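Local structure of ribonucleoside-diphosphate reductase (Pseudomonas aeruginosa, 5IM3) at residues K431-T436 against H479-A484; I692-I697 against E746-A751; L723-E728 against P752-V757. The protein probably catalyses the reduction of ribonucleoside diphosphates to deoxyribonucleotides, the precursors of DNA, and binds dATP as an allosteric nucleotide. All coordinates share one frame; numbering follows the deposited sequence.

Contact 1 (K431-T436 against H479-A484); sequences KVVNDT and HDMNTA
The amide of Asn434 reaches from helix 427-440 to the turn at His479-Met481 and meets it with both polar ends. Its OD1 accepts from the backbone N of Asp480 at 2.7 Å, the donor nitrogen lying in the plane of the amide carbonyl, and its ND2 gives a longer bond to Asp480 OD2, which answers with its anti lone pair. The other ND2 hydrogen goes almost straight (174°) to Asp435 OD1, so three bonds fix which way round the amide lies. Asparagine suits the place because it carries a donor and an acceptor on one short, flat group. Its CG lies anti to the backbone N (chi1 180°), beside the carbonyl carbon.

This is a helix laid against the approach to a parallel strand, 482-487, of the ten-stranded alpha-beta barrel of ribonucleotide reductases. On its buried side the chemistry becomes apolar: Met481 SD lies 3.8 Å from Val433 CG1. The methionine chain is extended as far as SD (chi2 -169°) and bends at chi3, where CE turns off. Val433 also packs on Ile389 of helix 382-395 and on Trp406. A flexible thioether next to a compact branched side chain fills such an interior easily.

The solvent side is looser: His479 and Asp480 are exposed. The His479 ring stays clear of the helix, its NE2 bonded to Lys469 O, while Lys431 NZ bonds to the carbonyls of Asp474 and Arg477.

Contact 2 (I692-I697 against E746-A751); sequences ISYYAI and ETLDWA
Tyr694 and Trp750 form a T-shaped, edge-to-face aromatic pair that joins the long helix 679-707 to the loop running into helix 751-757, in the barrel domain. The ring of Tyr694 turns an edge to the face of the Trp750 six-membered ring, with centroids 5.2 Å apart and planes at 67°. Tyr694 CD2 stands 3.9 Å above the indole plane, displaced toward its rim.

Tyr694 CG is anti to the backbone N (chi1 -170°), beside the carbonyl carbon, and at the edge of the ring CE2 lies 3.6 Å from the backbone O of Asp749, near the ring plane. In Trp750, CG lies anti to the carbonyl carbon, and the indole runs back to the helix until CH2 comes 3.5 Å from Tyr694 N. The two side chains thus slide past each other in opposite directions: the indole tip lies beside the backbone of Tyr694, while the phenol lies over the six-membered ring. A broad indole suits this place because it reaches from the loop to the helix backbone while keeping its one N-H for a polar partner, here Glu690, whose carboxylate accepts from NE1.

Leu748 CD2 adds an aliphatic contact, 3.7 Å from Tyr694 CB and also close to CG and CD2 of the ring. Ile697 approaches the indole at about a right angle and places CD1 at its edge, near CZ3. The ring of Trp869 also meets the indole, nearly parallel to it. Small Ser693 lets the indole come close to the helix: its OG, weakly hydrogen-bonded to Trp869 O, sits at the rim, 3.4 Å from Trp750 CH2.

Contact 3 (L723-E728 against P752-V757); sequences LPIDSE and PLRERV
Arg754 and Asp726 reach toward each other tip to tip in a salt bridge between helix 751-757 and the first turn of helix 724-735. The guanidinium presents its side: NE and NH2 both bond to the single oxygen OD2, each at 2.9 Å, and OD2 lies in the guanidinium plane. The carboxylate is turned 55° from that plane and takes both nitrogens on the syn side of OD2, each somewhat out of the carboxylate plane (about 20°). The anti lone pair of the same oxygen accepts from Leu723 N, so OD2 gathers three donors. Arginine suits this site because its flat array of N-H groups lets NE and NH2 converge side-on on one oxygen; aspartate suits its own because its short chain returns to the backbone at the start of the helix. Arg754 extends through chi2 and then bends at chi3 (-71°), which turns NE out of the line of the chain.

Leu723, at the N-cap position, crosses Arg754 obliquely. Its CD1 stands 4.0 Å above one face of the guanidinium, offset toward the rim, and also meets CB of the arginine. The other branch, CD2, slides past Val757 and lies 3.8 Å from CG1. At the guanidinium edge, Ile725 CG2 meets NH2 at 3.8 Å, with the two side chains crossing at about a right angle. Aliphatic groups therefore shield the ion pair on a face and at an edge, and such partial burial would be expected to strengthen its electrostatic attraction.

Beyond these pairs, helix 751-757 rests on helix 679-707: Leu753 packs against Tyr694 and Ile697, while Arg756 makes salt bridges to Asp702 and Asp705 farther along that helix.

Overall arrangement
Contacts 2 and 3 are neighbours, with centres about 8 Å apart, whereas contact 1 lies about 40 Å from either, centre to centre. The neighbouring pair forms one patch of helices and loop: segment 746-751 leads straight into 752-757, and Leu723 and Leu753 pack against the aromatic pair of contact 2. Contact 1 instead ties a helix to the loop that enters a strand of the barrel, and its helix also meets the second subunit, which touches neither other contact. Their chemistry follows their place. Contacts 1 and 3 are mostly buried and join polar bonds to aliphatic packing, through a neutral amide in one and an ion pair in the other; contact 2, partly buried, relies on aromatic and apolar packing without hydrogen bonds between its segments.

Contact 1 (K431-T436 against H479-A484)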
ATOM      1  N   LYS A 431     -32.381   7.805 -12.110  1.00 43.75           N
ATOM      2  CA  LYS A 431     -31.623   8.688 -12.981  1.00 45.93           C
ATOM      3  C   LYS A 431     -32.498   9.817 -13.515  1.00 43.53           C
ATOM      4  O   LYS A 431     -32.034  10.946 -13.681  1.00 43.33           O
ATOM      5  CB  LYS A 431     -31.012   7.889 -14.129  1.00 50.11           C
ATOM      6  CG  LYS A 431     -30.297   8.754 -15.154  1.00 55.28           C
ATOM      7  CD  LYS A 431     -28.984   9.292 -14.601  1.00 59.60           C
ATOM      8  CE  LYS A 431     -27.930   8.199 -14.561  1.00 58.60           C
ATOM      9  NZ  LYS A 431     -26.584   8.768 -14.321  1.00 60.99           N
ATOM     10  N   VAL A 432     -33.764   9.514 -13.812  1.00 41.12           N
ATOM     11  CA  VAL A 432     -34.694  10.561 -14.225  1.00 40.70           C
ATOM     12  C   VAL A 432     -34.924  11.542 -13.078  1.00 40.71           C
ATOM     13  O   VAL A 432     -34.965  12.754 -13.280  1.00 41.79           O
ATOM     14  CB  VAL A 432     -36.014   9.941 -14.712  1.00 39.70           C
ATOM     15  CG1 VAL A 432     -37.000  11.027 -15.126  1.00 39.86           C
ATOM     16  CG2 VAL A 432     -35.753   8.976 -15.878  1.00 44.37           C
ATOM     17  N   VAL A 433     -35.081  11.027 -11.858  1.00 40.19           N
ATOM     18  CA  VAL A 433     -35.191  11.889 -10.681  1.00 41.56           C
ATOM     19  C   VAL A 433     -33.965  12.781 -10.577  1.00 40.23           C
ATOM     20  O   VAL A 433     -34.064  14.000 -10.412  1.00 36.58           O
ATOM     21  CB  VAL A 433     -35.368  11.038  -9.410  1.00 40.61           C
ATOM     22  CG1 VAL A 433     -35.277  11.914  -8.163  1.00 39.76           C
ATOM     23  CG2 VAL A 433     -36.683  10.283  -9.451  1.00 41.17           C
ATOM     24  N   ASN A 434     -32.786  12.162 -10.663  1.00 39.83           N
ATOM     25  CA  ASN A 434     -31.533  12.889 -10.518  1.00 37.82           C
ATOM     26  C   ASN A 434     -31.458  14.068 -11.480  1.00 40.68           C
ATOM     27  O   ASN A 434     -31.069  15.174 -11.091  1.00 36.30           O
ATOM     28  CB  ASN A 434     -30.370  11.926 -10.752  1.00 37.59           C
ATOM     29  CG  ASN A 434     -29.026  12.593 -10.627  1.00 38.67           C
ATOM     30  OD1 ASN A 434     -28.438  12.633  -9.546  1.00 39.50           O
ATOM     31  ND2 ASN A 434     -28.527  13.123 -11.734  1.00 39.50           N
ATOM     32  N   ASP A 435     -31.838  13.851 -12.743  1.00 44.13           N
ATOM     33  CA  ASP A 435     -31.752  14.911 -13.736  1.00 48.45           C
ATOM     34  C   ASP A 435     -32.877  15.925 -13.600  1.00 44.20           C
ATOM     35  O   ASP A 435     -32.737  17.051 -14.087  1.00 42.90           O
ATOM     36  CB  ASP A 435     -31.751  14.313 -15.142  1.00 53.81           C
ATOM     37  CG  ASP A 435     -30.504  13.489 -15.419  1.00 60.43           C
ATOM     38  OD1 ASP A 435     -30.065  12.746 -14.514  1.00 62.06           O
ATOM     39  OD2 ASP A 435     -29.959  13.588 -16.538  1.00 62.90           O
ATOM     40  N   THR A 436     -33.980  15.554 -12.951  1.00 37.78           N
ATOM     41  CA  THR A 436     -35.014  16.530 -12.633  1.00 40.70           C
ATOM     42  C   THR A 436     -34.540  17.483 -11.543  1.00 38.11           C
ATOM     43  O   THR A 436     -34.772  18.692 -11.621  1.00 40.46           O
ATOM     44  CB  THR A 436     -36.291  15.805 -12.211  1.00 39.94           C
ATOM     45  OG1 THR A 436     -36.800  15.062 -13.325  1.00 38.28           O
ATOM     46  CG2 THR A 436     -37.352  16.788 -11.723  1.00 38.06           C
ATOM     47  N   HIS A 479     -25.291  11.360  -8.972  1.00 43.12           N
ATOM     48  CA  HIS A 479     -24.440  12.269  -8.207  1.00 46.31           C
ATOM     49  C   HIS A 479     -25.173  13.500  -7.692  1.00 47.78           C
ATOM     50  O   HIS A 479     -24.575  14.281  -6.944  1.00 45.13           O
ATOM     51  CB  HIS A 479     -23.251  12.728  -9.054  1.00 48.51           C
ATOM     52  CG  HIS A 479     -22.367  11.610  -9.512  1.00 50.96           C
ATOM     53  ND1 HIS A 479     -22.227  11.269 -10.839  1.00 51.99           N
ATOM     54  CD2 HIS A 479     -21.582  10.753  -8.818  1.00 50.31           C
ATOM     55  CE1 HIS A 479     -21.392  10.252 -10.945  1.00 52.60           C
ATOM     56  NE2 HIS A 479     -20.985   9.920  -9.733  1.00 52.67           N
ATOM     57  N   ASP A 480     -26.435  13.703  -8.068  1.00 47.30           N
ATOM     58  CA  ASP A 480     -27.180  14.887  -7.658  1.00 47.36           C
ATOM     59  C   ASP A 480     -28.411  14.523  -6.841  1.00 44.46           C
ATOM     60  O   ASP A 480     -29.319  15.343  -6.691  1.00 47.79           O
ATOM     61  CB  ASP A 480     -27.568  15.713  -8.883  1.00 50.08           C
ATOM     62  CG  ASP A 480     -26.390  15.961  -9.808  1.00 52.90           C
ATOM     63  OD1 ASP A 480     -25.649  16.940  -9.584  1.00 53.54           O
ATOM     64  OD2 ASP A 480     -26.200  15.167 -10.754  1.00 54.14           O
ATOM     65  N   MET A 481     -28.448  13.314  -6.295  1.00 46.43           N
ATOM     66  CA  MET A 481     -29.588  12.811  -5.547  1.00 45.85           C
ATOM     67  C   MET A 481     -29.087  12.152  -4.274  1.00 45.54           C
ATOM     68  O   MET A 481     -28.084  11.434  -4.293  1.00 47.93           O
ATOM     69  CB  MET A 481     -30.389  11.796  -6.381  1.00 46.30           C
ATOM     70  CG  MET A 481     -31.682  11.320  -5.740  1.00 46.40           C
ATOM     71  SD  MET A 481     -32.417   9.913  -6.598  1.00 46.59           S
ATOM     72  CE  MET A 481     -31.344   8.597  -6.029  1.00 48.24           C
ATOM     73  N   ASN A 482     -29.780  12.402  -3.172  1.00 41.20           N
ATOM     74  CA  ASN A 482     -29.453  11.750  -1.917  1.00 40.60           C
ATOM     75  C   ASN A 482     -30.149  10.394  -1.838  1.00 38.26           C
ATOM     76  O   ASN A 482     -31.142  10.134  -2.520  1.00 36.84           O
ATOM     77  CB  ASN A 482     -29.852  12.625  -0.721  1.00 43.32           C
ATOM     78  CG  ASN A 482     -29.014  13.898  -0.610  1.00 44.46           C
ATOM     79  OD1 ASN A 482     -29.552  15.002  -0.528  1.00 49.49           O
ATOM     80  ND2 ASN A 482     -27.698  13.746  -0.598  1.00 43.74           N
ATOM     81  N   THR A 483     -29.603   9.524  -0.994  1.00 35.54           N
ATOM     82  CA  THR A 483     -30.123   8.182  -0.798  1.00 35.91           C
ATOM     83  C   THR A 483     -30.165   7.883   0.691  1.00 39.17           C
ATOM     84  O   THR A 483     -29.356   8.407   1.465  1.00 39.94           O
ATOM     85  CB  THR A 483     -29.253   7.127  -1.508  1.00 36.88           C
ATOM     86  OG1 THR A 483     -27.910   7.235  -1.039  1.00 38.03           O
ATOM     87  CG2 THR A 483     -29.270   7.317  -3.021  1.00 36.31           C
ATOM     88  N   ALA A 484     -31.110   7.031   1.092  1.00 38.01           N
ATOM     89  CA  ALA A 484     -31.197   6.604   2.481  1.00 40.25           C
ATOM     90  C   ALA A 484     -31.729   5.181   2.550  1.00 38.79           C
ATOM     91  O   ALA A 484     -32.592   4.797   1.760  1.00 38.54           O
ATOM     92  CB  ALA A 484     -32.091   7.534   3.305  1.00 38.90           C
TER

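Contact 2 (I692-I697 against E746-A751)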
ATOM      1  N   ILE A 692     -40.462  20.629  27.017  1.00 56.72           N
ATOM      2  CA  ILE A 692     -41.013  21.141  25.765  1.00 58.27           C
ATOM      3  C   ILE A 692     -42.144  20.244  25.279  1.00 58.63           C
ATOM      4  O   ILE A 692     -43.189  20.725  24.826  1.00 57.34           O
ATOM      5  CB  ILE A 692     -39.899  21.275  24.709  1.00 57.21           C
ATOM      6  CG1 ILE A 692     -38.844  22.277  25.180  1.00 60.11           C
ATOM      7  CG2 ILE A 692     -40.478  21.710  23.364  1.00 54.65           C
ATOM      8  CD1 ILE A 692     -37.627  22.370  24.285  1.00 58.95           C
ATOM      9  N   SER A 693     -41.956  18.927  25.377  1.00 63.23           N
ATOM     10  CA  SER A 693     -42.968  17.990  24.895  1.00 68.65           C
ATOM     11  C   SER A 693     -44.287  18.177  25.629  1.00 66.29           C
ATOM     12  O   SER A 693     -45.357  18.226  25.010  1.00 64.96           O
ATOM     13  CB  SER A 693     -42.470  16.558  25.063  1.00 76.13           C
ATOM     14  OG  SER A 693     -43.541  15.648  24.930  1.00 85.23           O
ATOM     15  N   TYR A 694     -44.230  18.263  26.959  1.00 65.56           N
ATOM     16  CA  TYR A 694     -45.437  18.482  27.747  1.00 65.55           C
ATOM     17  C   TYR A 694     -46.167  19.736  27.281  1.00 63.90           C
ATOM     18  O   TYR A 694     -47.375  19.710  27.024  1.00 63.80           O
ATOM     19  CB  TYR A 694     -45.066  18.585  29.228  1.00 67.23           C
ATOM     20  CG  TYR A 694     -46.241  18.583  30.176  1.00 68.31           C
ATOM     21  CD1 TYR A 694     -46.936  19.752  30.453  1.00 69.09           C
ATOM     22  CD2 TYR A 694     -46.646  17.414  30.808  1.00 69.27           C
ATOM     23  CE1 TYR A 694     -48.006  19.756  31.324  1.00 71.40           C
ATOM     24  CE2 TYR A 694     -47.715  17.409  31.684  1.00 70.57           C
ATOM     25  CZ  TYR A 694     -48.392  18.582  31.935  1.00 72.42           C
ATOM     26  OH  TYR A 694     -49.456  18.582  32.806  1.00 77.06           O
ATOM     27  N   TYR A 695     -45.436  20.846  27.152  1.00 61.35           N
ATOM     28  CA  TYR A 695     -46.053  22.106  26.755  1.00 60.36           C
ATOM     29  C   TYR A 695     -46.564  22.053  25.322  1.00 58.46           C
ATOM     30  O   TYR A 695     -47.659  22.546  25.029  1.00 58.65           O
ATOM     31  CB  TYR A 695     -45.047  23.243  26.933  1.00 60.25           C
ATOM     32  CG  TYR A 695     -44.614  23.416  28.368  1.00 61.99           C
ATOM     33  CD1 TYR A 695     -45.540  23.325  29.398  1.00 64.18           C
ATOM     34  CD2 TYR A 695     -43.284  23.651  28.695  1.00 61.98           C
ATOM     35  CE1 TYR A 695     -45.168  23.474  30.704  1.00 65.27           C
ATOM     36  CE2 TYR A 695     -42.901  23.800  30.009  1.00 64.24           C
ATOM     37  CZ  TYR A 695     -43.862  23.706  31.000  1.00 65.58           C
ATOM     38  OH  TYR A 695     -43.511  23.847  32.303  1.00 68.46           O
ATOM     39  N   ALA A 696     -45.790  21.459  24.414  1.00 54.63           N
ATOM     40  CA  ALA A 696     -46.235  21.357  23.029  1.00 57.47           C
ATOM     41  C   ALA A 696     -47.515  20.537  22.933  1.00 55.91           C
ATOM     42  O   ALA A 696     -48.484  20.944  22.280  1.00 55.11           O
ATOM     43  CB  ALA A 696     -45.127  20.746  22.169  1.00 54.36           C
ATOM     44  N   ILE A 697     -47.545  19.380  23.595  1.00 51.12           N
ATOM     45  CA  ILE A 697     -48.754  18.565  23.594  1.00 52.71           C
ATOM     46  C   ILE A 697     -49.900  19.323  24.252  1.00 54.49           C
ATOM     47  O   ILE A 697     -51.032  19.320  23.756  1.00 53.04           O
ATOM     48  CB  ILE A 697     -48.482  17.212  24.281  1.00 54.02           C
ATOM     49  CG1 ILE A 697     -47.504  16.387  23.432  1.00 52.34           C
ATOM     50  CG2 ILE A 697     -49.791  16.444  24.502  1.00 55.63           C
ATOM     51  CD1 ILE A 697     -47.073  15.078  24.061  1.00 50.73           C
ATOM     52  N   GLU A 746     -38.867   9.595  34.120  1.00 76.49           N
ATOM     53  CA  GLU A 746     -39.795  10.701  33.936  1.00 76.24           C
ATOM     54  C   GLU A 746     -39.704  11.629  35.137  1.00 77.52           C
ATOM     55  O   GLU A 746     -39.617  11.167  36.277  1.00 79.52           O
ATOM     56  CB  GLU A 746     -41.238  10.200  33.781  1.00 77.05           C
ATOM     57  CG  GLU A 746     -41.419   9.151  32.697  1.00 78.84           C
ATOM     58  CD  GLU A 746     -42.834   8.608  32.640  1.00 79.87           C
ATOM     59  OE1 GLU A 746     -43.037   7.541  32.020  1.00 77.78           O
ATOM     60  OE2 GLU A 746     -43.739   9.245  33.222  1.00 81.21           O
ATOM     61  N   THR A 747     -39.735  12.937  34.880  1.00 76.94           N
ATOM     62  CA  THR A 747     -39.661  13.937  35.938  1.00 79.51           C
ATOM     63  C   THR A 747     -40.941  14.749  36.081  1.00 80.44           C
ATOM     64  O   THR A 747     -41.019  15.599  36.974  1.00 81.86           O
ATOM     65  CB  THR A 747     -38.483  14.889  35.691  1.00 78.71           C
ATOM     66  OG1 THR A 747     -38.779  15.750  34.586  1.00 77.49           O
ATOM     67  CG2 THR A 747     -37.211  14.105  35.392  1.00 78.02           C
ATOM     68  N   LEU A 748     -41.940  14.515  35.233  1.00 83.30           N
ATOM     69  CA  LEU A 748     -43.213  15.221  35.277  1.00 84.30           C
ATOM     70  C   LEU A 748     -44.335  14.240  35.591  1.00 86.02           C
ATOM     71  O   LEU A 748     -44.130  13.025  35.664  1.00 86.59           O
ATOM     72  CB  LEU A 748     -43.494  15.934  33.947  1.00 82.40           C
ATOM     73  CG  LEU A 748     -42.975  17.365  33.779  1.00 83.81           C
ATOM     74  CD1 LEU A 748     -41.480  17.465  34.041  1.00 84.11           C
ATOM     75  CD2 LEU A 748     -43.306  17.866  32.381  1.00 80.25           C
ATOM     76  N   ASP A 749     -45.535  14.785  35.779  1.00 84.63           N
ATOM     77  CA  ASP A 749     -46.745  13.990  35.975  1.00 84.81           C
ATOM     78  C   ASP A 749     -47.559  14.051  34.689  1.00 82.01           C
ATOM     79  O   ASP A 749     -48.196  15.068  34.396  1.00 82.46           O
ATOM     80  CB  ASP A 749     -47.559  14.499  37.161  1.00 86.95           C
ATOM     81  CG  ASP A 749     -48.844  13.717  37.359  1.00 88.12           C
ATOM     82  OD1 ASP A 749     -48.907  12.552  36.909  1.00 87.43           O
ATOM     83  OD2 ASP A 749     -49.791  14.264  37.961  1.00 90.10           O
ATOM     84  N   TRP A 750     -47.543  12.958  33.930  1.00 78.52           N
ATOM     85  CA  TRP A 750     -48.200  12.911  32.632  1.00 74.64           C
ATOM     86  C   TRP A 750     -49.620  12.369  32.697  1.00 74.89           C
ATOM     87  O   TRP A 750     -50.365  12.524  31.723  1.00 74.51           O
ATOM     88  CB  TRP A 750     -47.381  12.053  31.665  1.00 71.39           C
ATOM     89  CG  TRP A 750     -46.089  12.683  31.254  1.00 70.64           C
ATOM     90  CD1 TRP A 750     -44.902  12.635  31.928  1.00 70.70           C
ATOM     91  CD2 TRP A 750     -45.850  13.455  30.073  1.00 67.68           C
ATOM     92  NE1 TRP A 750     -43.939  13.334  31.239  1.00 68.67           N
ATOM     93  CE2 TRP A 750     -44.496  13.845  30.094  1.00 68.40           C
ATOM     94  CE3 TRP A 750     -46.650  13.856  28.998  1.00 65.61           C
ATOM     95  CZ2 TRP A 750     -43.924  14.614  29.081  1.00 65.73           C
ATOM     96  CZ3 TRP A 750     -46.081  14.620  27.996  1.00 63.51           C
ATOM     97  CH2 TRP A 750     -44.732  14.990  28.043  1.00 63.45           C
ATOM     98  N   ALA A 751     -50.014  11.745  33.806  1.00 74.36           N
ATOM     99  CA  ALA A 751     -51.353  11.167  33.886  1.00 74.01           C
ATOM    100  C   ALA A 751     -52.451  12.186  33.618  1.00 73.33           C
ATOM    101  O   ALA A 751     -53.382  11.860  32.861  1.00 73.44           O
ATOM    102  CB  ALA A 751     -51.544  10.497  35.253  1.00 76.57           C
TER

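Contact 3 (L723-E728 against P752-V757)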
ATOM      1  N   LEU A 723     -48.921   8.340  24.600  1.00 65.70           N
ATOM      2  CA  LEU A 723     -48.046   9.469  24.324  1.00 64.85           C
ATOM      3  C   LEU A 723     -46.693   8.948  23.860  1.00 64.07           C
ATOM      4  O   LEU A 723     -46.474   7.731  23.849  1.00 65.58           O
ATOM      5  CB  LEU A 723     -47.898  10.342  25.573  1.00 68.15           C
ATOM      6  CG  LEU A 723     -49.208  10.701  26.273  1.00 69.35           C
ATOM      7  CD1 LEU A 723     -48.958  11.602  27.469  1.00 71.86           C
ATOM      8  CD2 LEU A 723     -50.168  11.362  25.307  1.00 69.49           C
ATOM      9  N   PRO A 724     -45.767   9.823  23.450  1.00 59.40           N
ATOM     10  CA  PRO A 724     -44.444   9.325  23.033  1.00 58.23           C
ATOM     11  C   PRO A 724     -43.754   8.479  24.087  1.00 59.69           C
ATOM     12  O   PRO A 724     -43.146   7.456  23.750  1.00 59.78           O
ATOM     13  CB  PRO A 724     -43.674  10.619  22.732  1.00 57.11           C
ATOM     14  CG  PRO A 724     -44.722  11.561  22.278  1.00 56.50           C
ATOM     15  CD  PRO A 724     -45.941  11.247  23.113  1.00 58.73           C
ATOM     16  N   ILE A 725     -43.831   8.871  25.362  1.00 61.70           N
ATOM     17  CA  ILE A 725     -43.189   8.080  26.408  1.00 63.93           C
ATOM     18  C   ILE A 725     -43.772   6.676  26.448  1.00 64.88           C
ATOM     19  O   ILE A 725     -43.060   5.706  26.740  1.00 65.53           O
ATOM     20  CB  ILE A 725     -43.321   8.789  27.772  1.00 66.65           C
ATOM     21  CG1 ILE A 725     -42.503   8.061  28.845  1.00 66.27           C
ATOM     22  CG2 ILE A 725     -44.787   8.895  28.190  1.00 67.07           C
ATOM     23  CD1 ILE A 725     -41.004   8.070  28.593  1.00 64.77           C
ATOM     24  N   ASP A 726     -45.067   6.540  26.159  1.00 64.80           N
ATOM     25  CA  ASP A 726     -45.689   5.223  26.077  1.00 65.55           C
ATOM     26  C   ASP A 726     -45.320   4.499  24.787  1.00 63.72           C
ATOM     27  O   ASP A 726     -45.227   3.268  24.781  1.00 63.60           O
ATOM     28  CB  ASP A 726     -47.207   5.358  26.198  1.00 65.66           C
ATOM     29  CG  ASP A 726     -47.633   5.962  27.525  1.00 67.69           C
ATOM     30  OD1 ASP A 726     -47.145   5.495  28.575  1.00 69.75           O
ATOM     31  OD2 ASP A 726     -48.451   6.906  27.519  1.00 67.70           O
ATOM     32  N   SER A 727     -45.108   5.238  23.695  1.00 67.21           N
ATOM     33  CA  SER A 727     -44.642   4.619  22.456  1.00 67.52           C
ATOM     34  C   SER A 727     -43.324   3.885  22.669  1.00 68.04           C
ATOM     35  O   SER A 727     -43.116   2.796  22.121  1.00 67.89           O
ATOM     36  CB  SER A 727     -44.487   5.677  21.364  1.00 66.24           C
ATOM     37  OG  SER A 727     -45.701   6.350  21.103  1.00 68.02           O
ATOM     38  N   GLU A 728     -42.413   4.471  23.453  1.00 69.72           N
ATOM     39  CA  GLU A 728     -41.144   3.809  23.744  1.00 70.09           C
ATOM     40  C   GLU A 728     -41.369   2.468  24.427  1.00 71.95           C
ATOM     41  O   GLU A 728     -40.710   1.476  24.095  1.00 72.29           O
ATOM     42  CB  GLU A 728     -40.267   4.701  24.625  1.00 70.29           C
ATOM     43  CG  GLU A 728     -39.579   5.835  23.895  1.00 68.99           C
ATOM     44  CD  GLU A 728     -38.317   5.397  23.174  1.00 67.19           C
ATOM     45  OE1 GLU A 728     -37.256   6.014  23.404  1.00 65.92           O
ATOM     46  OE2 GLU A 728     -38.385   4.438  22.376  1.00 65.99           O
ATOM     47  N   PRO A 752     -52.421  13.402  34.175  1.00 75.21           N
ATOM     48  CA  PRO A 752     -53.492  14.359  33.854  1.00 74.70           C
ATOM     49  C   PRO A 752     -53.504  14.774  32.395  1.00 73.10           C
ATOM     50  O   PRO A 752     -54.584  14.940  31.813  1.00 73.64           O
ATOM     51  CB  PRO A 752     -53.191  15.548  34.780  1.00 75.58           C
ATOM     52  CG  PRO A 752     -52.321  14.992  35.858  1.00 76.95           C
ATOM     53  CD  PRO A 752     -51.497  13.941  35.187  1.00 75.46           C
ATOM     54  N   LEU A 753     -52.331  14.959  31.786  1.00 70.07           N
ATOM     55  CA  LEU A 753     -52.287  15.325  30.375  1.00 69.13           C
ATOM     56  C   LEU A 753     -52.662  14.148  29.482  1.00 69.13           C
ATOM     57  O   LEU A 753     -53.271  14.345  28.424  1.00 69.39           O
ATOM     58  CB  LEU A 753     -50.898  15.848  30.012  1.00 66.12           C
ATOM     59  CG  LEU A 753     -50.748  16.421  28.601  1.00 64.51           C
ATOM     60  CD1 LEU A 753     -51.678  17.610  28.392  1.00 65.17           C
ATOM     61  CD2 LEU A 753     -49.302  16.819  28.335  1.00 62.93           C
ATOM     62  N   ARG A 754     -52.314  12.924  29.887  1.00 68.95           N
ATOM     63  CA  ARG A 754     -52.738  11.744  29.142  1.00 69.83           C
ATOM     64  C   ARG A 754     -54.255  11.617  29.096  1.00 71.26           C
ATOM     65  O   ARG A 754     -54.782  10.927  28.217  1.00 69.64           O
ATOM     66  CB  ARG A 754     -52.123  10.484  29.760  1.00 70.86           C
ATOM     67  CG  ARG A 754     -52.460   9.189  29.023  1.00 69.91           C
ATOM     68  CD  ARG A 754     -51.782   7.981  29.656  1.00 70.28           C
ATOM     69  NE  ARG A 754     -50.339   7.976  29.424  1.00 70.26           N
ATOM     70  CZ  ARG A 754     -49.428   8.425  30.284  1.00 71.23           C
ATOM     71  NH1 ARG A 754     -49.793   8.923  31.459  1.00 74.01           N
ATOM     72  NH2 ARG A 754     -48.141   8.374  29.970  1.00 70.42           N
ATOM     73  N   GLU A 755     -54.968  12.270  30.017  1.00 73.41           N
ATOM     74  CA  GLU A 755     -56.425  12.233  30.001  1.00 73.88           C
ATOM     75  C   GLU A 755     -56.989  13.270  29.038  1.00 72.93           C
ATOM     76  O   GLU A 755     -57.868  12.960  28.226  1.00 73.27           O
ATOM     77  CB  GLU A 755     -56.970  12.458  31.411  1.00 78.99           C
ATOM     78  CG  GLU A 755     -58.464  12.207  31.553  1.00 81.48           C
ATOM     79  CD  GLU A 755     -58.992  12.597  32.919  1.00 85.25           C
ATOM     80  OE1 GLU A 755     -58.435  13.536  33.528  1.00 86.59           O
ATOM     81  OE2 GLU A 755     -59.962  11.964  33.386  1.00 88.17           O
ATOM     82  N   ARG A 756     -56.493  14.510  29.111  1.00 71.01           N
ATOM     83  CA  ARG A 756     -57.026  15.569  28.258  1.00 70.24           C
ATOM     84  C   ARG A 756     -56.739  15.308  26.787  1.00 68.17           C
ATOM     85  O   ARG A 756     -57.516  15.731  25.923  1.00 65.64           O
ATOM     86  CB  ARG A 756     -56.457  16.928  28.665  1.00 68.38           C
ATOM     87  CG  ARG A 756     -56.882  18.067  27.731  1.00 67.21           C
ATOM     88  CD  ARG A 756     -57.058  19.388  28.466  1.00 68.53           C
ATOM     89  NE  ARG A 756     -55.822  20.166  28.545  1.00 66.35           N
ATOM     90  CZ  ARG A 756     -55.600  21.316  27.913  1.00 65.12           C
ATOM     91  NH1 ARG A 756     -56.522  21.867  27.132  1.00 63.62           N
ATOM     92  NH2 ARG A 756     -54.437  21.932  28.072  1.00 65.82           N
ATOM     93  N   VAL A 757     -55.634  14.629  26.482  1.00 74.16           N
ATOM     94  CA  VAL A 757     -55.295  14.373  25.086  1.00 74.64           C
ATOM     95  C   VAL A 757     -56.345  13.477  24.444  1.00 73.99           C
ATOM     96  O   VAL A 757     -56.700  13.654  23.272  1.00 74.76           O
ATOM     97  CB  VAL A 757     -53.886  13.764  24.978  1.00 76.44           C
ATOM     98  CG1 VAL A 757     -53.815  12.444  25.720  1.00 78.43           C
ATOM     99  CG2 VAL A 757     -53.501  13.569  23.527  1.00 73.51           C
TER